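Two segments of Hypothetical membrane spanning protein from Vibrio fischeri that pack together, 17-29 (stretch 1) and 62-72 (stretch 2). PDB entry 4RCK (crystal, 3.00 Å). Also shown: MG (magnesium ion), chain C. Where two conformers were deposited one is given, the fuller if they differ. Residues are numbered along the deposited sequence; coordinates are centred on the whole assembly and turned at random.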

# COMPACT_ATOMS: atom_id res chain seq x y z
N GLU A 17 0.47 5.54 -10.68
CA GLU A 17 1.18 5.10 -9.49
C GLU A 17 0.82 3.67 -9.09
O GLU A 17 1.25 2.71 -9.74
N HIS A 18 0.03 3.53 -8.04
CA HIS A 18 -0.31 2.21 -7.51
C HIS A 18 -1.82 1.98 -7.51
O HIS A 18 -2.60 2.88 -7.21
N ARG A 19 -2.23 0.75 -7.83
CA ARG A 19 -3.65 0.40 -7.91
C ARG A 19 -4.09 -0.55 -6.79
O ARG A 19 -3.30 -1.35 -6.29
N ASP A 20 -5.36 -0.45 -6.41
CA ASP A 20 -5.99 -1.41 -5.51
C ASP A 20 -7.00 -2.24 -6.27
O ASP A 20 -8.00 -1.71 -6.77
N MSE A 21 -6.77 -3.54 -6.38
CA MSE A 21 -7.65 -4.39 -7.17
C MSE A 21 -8.15 -5.59 -6.37
O MSE A 21 -7.36 -6.37 -5.84
N MSE A 22 -9.47 -5.72 -6.28
CA MSE A 22 -10.09 -6.81 -5.54
C MSE A 22 -10.61 -7.89 -6.48
O MSE A 22 -11.46 -7.62 -7.33
N LEU A 23 -10.09 -9.10 -6.32
CA LEU A 23 -10.55 -10.23 -7.12
C LEU A 23 -11.70 -10.94 -6.42
O LEU A 23 -11.60 -11.32 -5.26
N VAL A 24 -12.81 -11.11 -7.14
CA VAL A 24 -13.98 -11.79 -6.60
C VAL A 24 -14.30 -13.03 -7.43
O VAL A 24 -14.63 -12.93 -8.61
N VAL A 25 -14.20 -14.20 -6.80
CA VAL A 25 -14.27 -15.46 -7.53
C VAL A 25 -15.39 -16.40 -7.07
O VAL A 25 -15.58 -16.64 -5.88
N ASP A 26 -16.13 -16.91 -8.05
CA ASP A 26 -17.21 -17.86 -7.85
C ASP A 26 -16.69 -19.25 -7.47
O ASP A 26 -15.91 -19.84 -8.21
N LEU A 27 -17.14 -19.76 -6.33
CA LEU A 27 -16.72 -21.09 -5.88
C LEU A 27 -17.90 -22.07 -5.81
O LEU A 27 -17.76 -23.17 -5.25
N SER A 28 -19.03 -21.69 -6.38
CA SER A 28 -20.24 -22.52 -6.34
C SER A 28 -19.99 -23.87 -6.99
O SER A 28 -19.11 -24.01 -7.84
N GLY A 29 -20.78 -24.86 -6.59
CA GLY A 29 -20.59 -26.23 -7.02
C GLY A 29 -20.59 -26.43 -8.53
O GLY A 29 -20.05 -27.41 -9.03
N LYS A 62 2.26 -5.27 -11.31
CA LYS A 62 3.43 -4.74 -10.61
C LYS A 62 3.10 -3.44 -9.88
O LYS A 62 2.56 -2.51 -10.48
N GLY A 63 3.42 -3.39 -8.60
CA GLY A 63 3.25 -2.18 -7.82
C GLY A 63 1.83 -1.94 -7.32
O GLY A 63 1.52 -0.87 -6.82
N ASP A 64 0.98 -2.95 -7.46
CA ASP A 64 -0.41 -2.83 -7.04
C ASP A 64 -0.74 -3.75 -5.88
O ASP A 64 -0.10 -4.79 -5.69
N ARG A 65 -1.75 -3.37 -5.09
CA ARG A 65 -2.26 -4.24 -4.04
C ARG A 65 -3.39 -5.11 -4.56
O ARG A 65 -4.24 -4.66 -5.34
N LEU A 66 -3.41 -6.37 -4.13
CA LEU A 66 -4.42 -7.31 -4.58
C LEU A 66 -5.06 -8.05 -3.40
O LEU A 66 -4.39 -8.37 -2.41
N GLY A 67 -6.36 -8.31 -3.50
CA GLY A 67 -7.09 -9.02 -2.47
C GLY A 67 -8.03 -10.05 -3.08
O GLY A 67 -8.35 -9.97 -4.27
N LEU A 68 -8.48 -11.00 -2.27
CA LEU A 68 -9.28 -12.11 -2.79
C LEU A 68 -10.60 -12.32 -2.04
O LEU A 68 -10.60 -12.56 -0.83
N VAL A 69 -11.70 -12.24 -2.77
CA VAL A 69 -13.02 -12.55 -2.23
C VAL A 69 -13.59 -13.78 -2.94
O VAL A 69 -13.61 -13.84 -4.16
N LEU A 70 -14.04 -14.76 -2.16
CA LEU A 70 -14.64 -15.96 -2.71
C LEU A 70 -16.13 -15.97 -2.35
O LEU A 70 -16.50 -15.59 -1.24
N PHE A 71 -16.98 -16.40 -3.28
CA PHE A 71 -18.40 -16.46 -2.93
C PHE A 71 -19.12 -17.73 -3.37
O PHE A 71 -18.63 -18.51 -4.19
N GLY A 72 -20.28 -17.92 -2.77
CA GLY A 72 -21.15 -19.05 -2.98
C GLY A 72 -22.44 -18.71 -2.25
O GLY A 72 -22.99 -17.63 -2.44

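Strands 19-26 and 65-71 lie side by side as parallel neighbours in a sheet, so most of their side chains do not point at the other strand but stand on one face or the other, each beside its partner in register. Lys62 stays out of reach, and the contact begins at Gly63. Its positive phi favours glycine, and its carbonyl accepts a hydrogen bond from the edge of the His18 ring (ND1 to Gly63 O, 2.9 Å).

Asp64, chi1 m, turns its carboxylate back to the start of the opposite strand, where OD1 accepts the backbone N of Arg19 at 2.9 Å. A side chain thus does here what carbonyls do farther along. The main-chain ladder then opens with Arg65 N donating to Arg19 O (2.8 Å). The long side chain of Arg65 (m, t, m) reaches the carboxylate of its bridge partner Asp20, also m, in a salt bridge: NH2 lies 2.5 Å from Asp20 OD2, and NE makes a weak hydrogen bond to Asp20 OD1. Pairing the two charges suits a site where both residues are buried.

Leu66 (m, t) stands on the other face, with CD2 3.6 Å from CB of Met21, a selenomethionine. At Gly67 the missing side chain matters: a CB here would lie 2.5 Å from SE of Met22, also selenomethionine, a clear clash. Instead the selenium rests 3.7 Å from Gly67 CA.

Leu68 (t, p) returns to the face of Leu66, and its CD1 approaches Leu23 CB at 4.3 Å and Val25 CG2 at 4.4 Å. Val69, chi1 t, shares the opposite face with Val24, whose CG2 is 4.0 Å from Val69 CB; Val69 CG2 also meets Met22 CG at 3.9 Å. These beta-branched residues suit a strand, and on this face they pack against each other. Leu70 (m, t) places CD2 4.0 Å from Val25 CB and CD1 3.7 Å from CD1 of Leu27, which points toward this strand from just beyond the end of its own.

Phe71, chi1 p, has the largest area covered by the other stretch. Its ring swings across to receive Asp26 CA over one face, 3.8 Å from the ring centroid, in a CH-pi contact, while CD1 touches Val24 CG1 at 3.5 Å. The carboxylate of Asp26 is divided: OD1 accepts hydrogen bonds from Ser28 N (2.8 Å) and Ser28 OG (2.9 Å), while OD2 is bonded elsewhere in the structure. That same OG binds the magnesium ion, MG, at 2.5 Å. Gly72 closes the stretch without a side chain.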

# COMPACT_ATOMS: atom_id res chain seq x y z
CB GLU A 17 0.90 6.05 -8.32
CG GLU A 17 -0.41 6.81 -8.46
CD GLU A 17 -0.86 7.44 -7.16
OE1 GLU A 17 -0.10 8.25 -6.58
OE2 GLU A 17 -1.98 7.13 -6.70
CB HIS A 18 0.25 2.04 -6.10
CG HIS A 18 1.67 2.49 -5.96
ND1 HIS A 18 2.72 1.80 -6.53
CD2 HIS A 18 2.22 3.55 -5.33
CE1 HIS A 18 3.86 2.42 -6.25
NE2 HIS A 18 3.58 3.48 -5.52
CB ARG A 19 -3.97 -0.25 -9.26
CG ARG A 19 -4.01 0.71 -10.43
CD ARG A 19 -4.39 -0.04 -11.71
NE ARG A 19 -5.29 0.74 -12.55
CZ ARG A 19 -4.90 1.59 -13.49
NH1 ARG A 19 -3.61 1.77 -13.72
NH2 ARG A 19 -5.80 2.25 -14.21
CB ASP A 20 -6.67 -0.71 -4.33
CG ASP A 20 -5.69 -0.30 -3.25
OD1 ASP A 20 -4.55 -0.81 -3.26
OD2 ASP A 20 -6.06 0.52 -2.38
CB MSE A 21 -6.94 -4.86 -8.44
CG MSE A 21 -5.62 -4.15 -8.70
SE MSE A 21 -5.30 -3.87 -10.60
CE MSE A 21 -5.84 -5.64 -11.23
CB MSE A 22 -11.23 -6.29 -4.67
CG MSE A 22 -11.51 -7.14 -3.45
SE MSE A 22 -10.11 -6.94 -2.12
CE MSE A 22 -9.94 -5.00 -2.20
CB LEU A 23 -9.40 -11.20 -7.38
CG LEU A 23 -8.17 -10.63 -8.09
CD1 LEU A 23 -7.11 -11.71 -8.28
CD2 LEU A 23 -8.55 -10.01 -9.43
CB VAL A 24 -15.21 -10.86 -6.58
CG1 VAL A 24 -16.38 -11.54 -5.89
CG2 VAL A 24 -14.87 -9.55 -5.88
CB VAL A 25 -12.92 -16.21 -7.44
CG1 VAL A 25 -13.07 -17.66 -7.87
CG2 VAL A 25 -11.87 -15.51 -8.29
CB ASP A 26 -18.05 -17.95 -9.13
CG ASP A 26 -19.40 -18.61 -8.92
OD1 ASP A 26 -19.51 -19.53 -8.08
OD2 ASP A 26 -20.35 -18.21 -9.62
CB LEU A 27 -16.03 -21.01 -4.52
CG LEU A 27 -14.55 -20.61 -4.50
CD1 LEU A 27 -13.95 -20.91 -3.13
CD2 LEU A 27 -13.77 -21.32 -5.59
CB SER A 28 -21.41 -21.82 -7.04
OG SER A 28 -21.26 -21.84 -8.44
CB LYS A 62 4.59 -4.50 -11.58
CG LYS A 62 5.11 -5.76 -12.28
CD LYS A 62 5.77 -6.71 -11.29
CE LYS A 62 5.70 -8.14 -11.79
NZ LYS A 62 6.30 -8.31 -13.13
CB ASP A 64 -1.35 -3.12 -8.22
CG ASP A 64 -0.93 -2.41 -9.49
OD1 ASP A 64 -0.89 -1.16 -9.49
OD2 ASP A 64 -0.64 -3.10 -10.49
CB ARG A 65 -2.75 -3.43 -2.84
CG ARG A 65 -1.67 -3.09 -1.84
CD ARG A 65 -2.25 -2.48 -0.58
NE ARG A 65 -3.07 -1.30 -0.88
CZ ARG A 65 -3.84 -0.69 0.01
NH1 ARG A 65 -3.91 -1.14 1.25
NH2 ARG A 65 -4.54 0.38 -0.35
CB LEU A 66 -3.82 -8.31 -5.56
CG LEU A 66 -3.51 -7.77 -6.96
CD1 LEU A 66 -2.51 -8.65 -7.69
CD2 LEU A 66 -4.79 -7.64 -7.76
CB LEU A 68 -8.46 -13.40 -2.76
CG LEU A 68 -9.12 -14.69 -3.24
CD1 LEU A 68 -9.74 -14.51 -4.62
CD2 LEU A 68 -8.11 -15.83 -3.26
CB VAL A 69 -14.00 -11.37 -2.38
CG1 VAL A 69 -15.35 -11.72 -1.76
CG2 VAL A 69 -13.43 -10.11 -1.76
CB LEU A 70 -13.96 -17.21 -2.16
CG LEU A 70 -12.43 -17.25 -2.24
CD1 LEU A 70 -11.86 -18.37 -1.39
CD2 LEU A 70 -11.98 -17.40 -3.69
CB PHE A 71 -19.15 -15.23 -3.46
CG PHE A 71 -19.18 -15.10 -4.96
CD1 PHE A 71 -18.09 -14.60 -5.65
CD2 PHE A 71 -20.31 -15.45 -5.68
CE1 PHE A 71 -18.12 -14.47 -7.02
CE2 PHE A 71 -20.35 -15.32 -7.05
CZ PHE A 71 -19.25 -14.83 -7.73
MG MG C . -23.43 -21.69 -9.78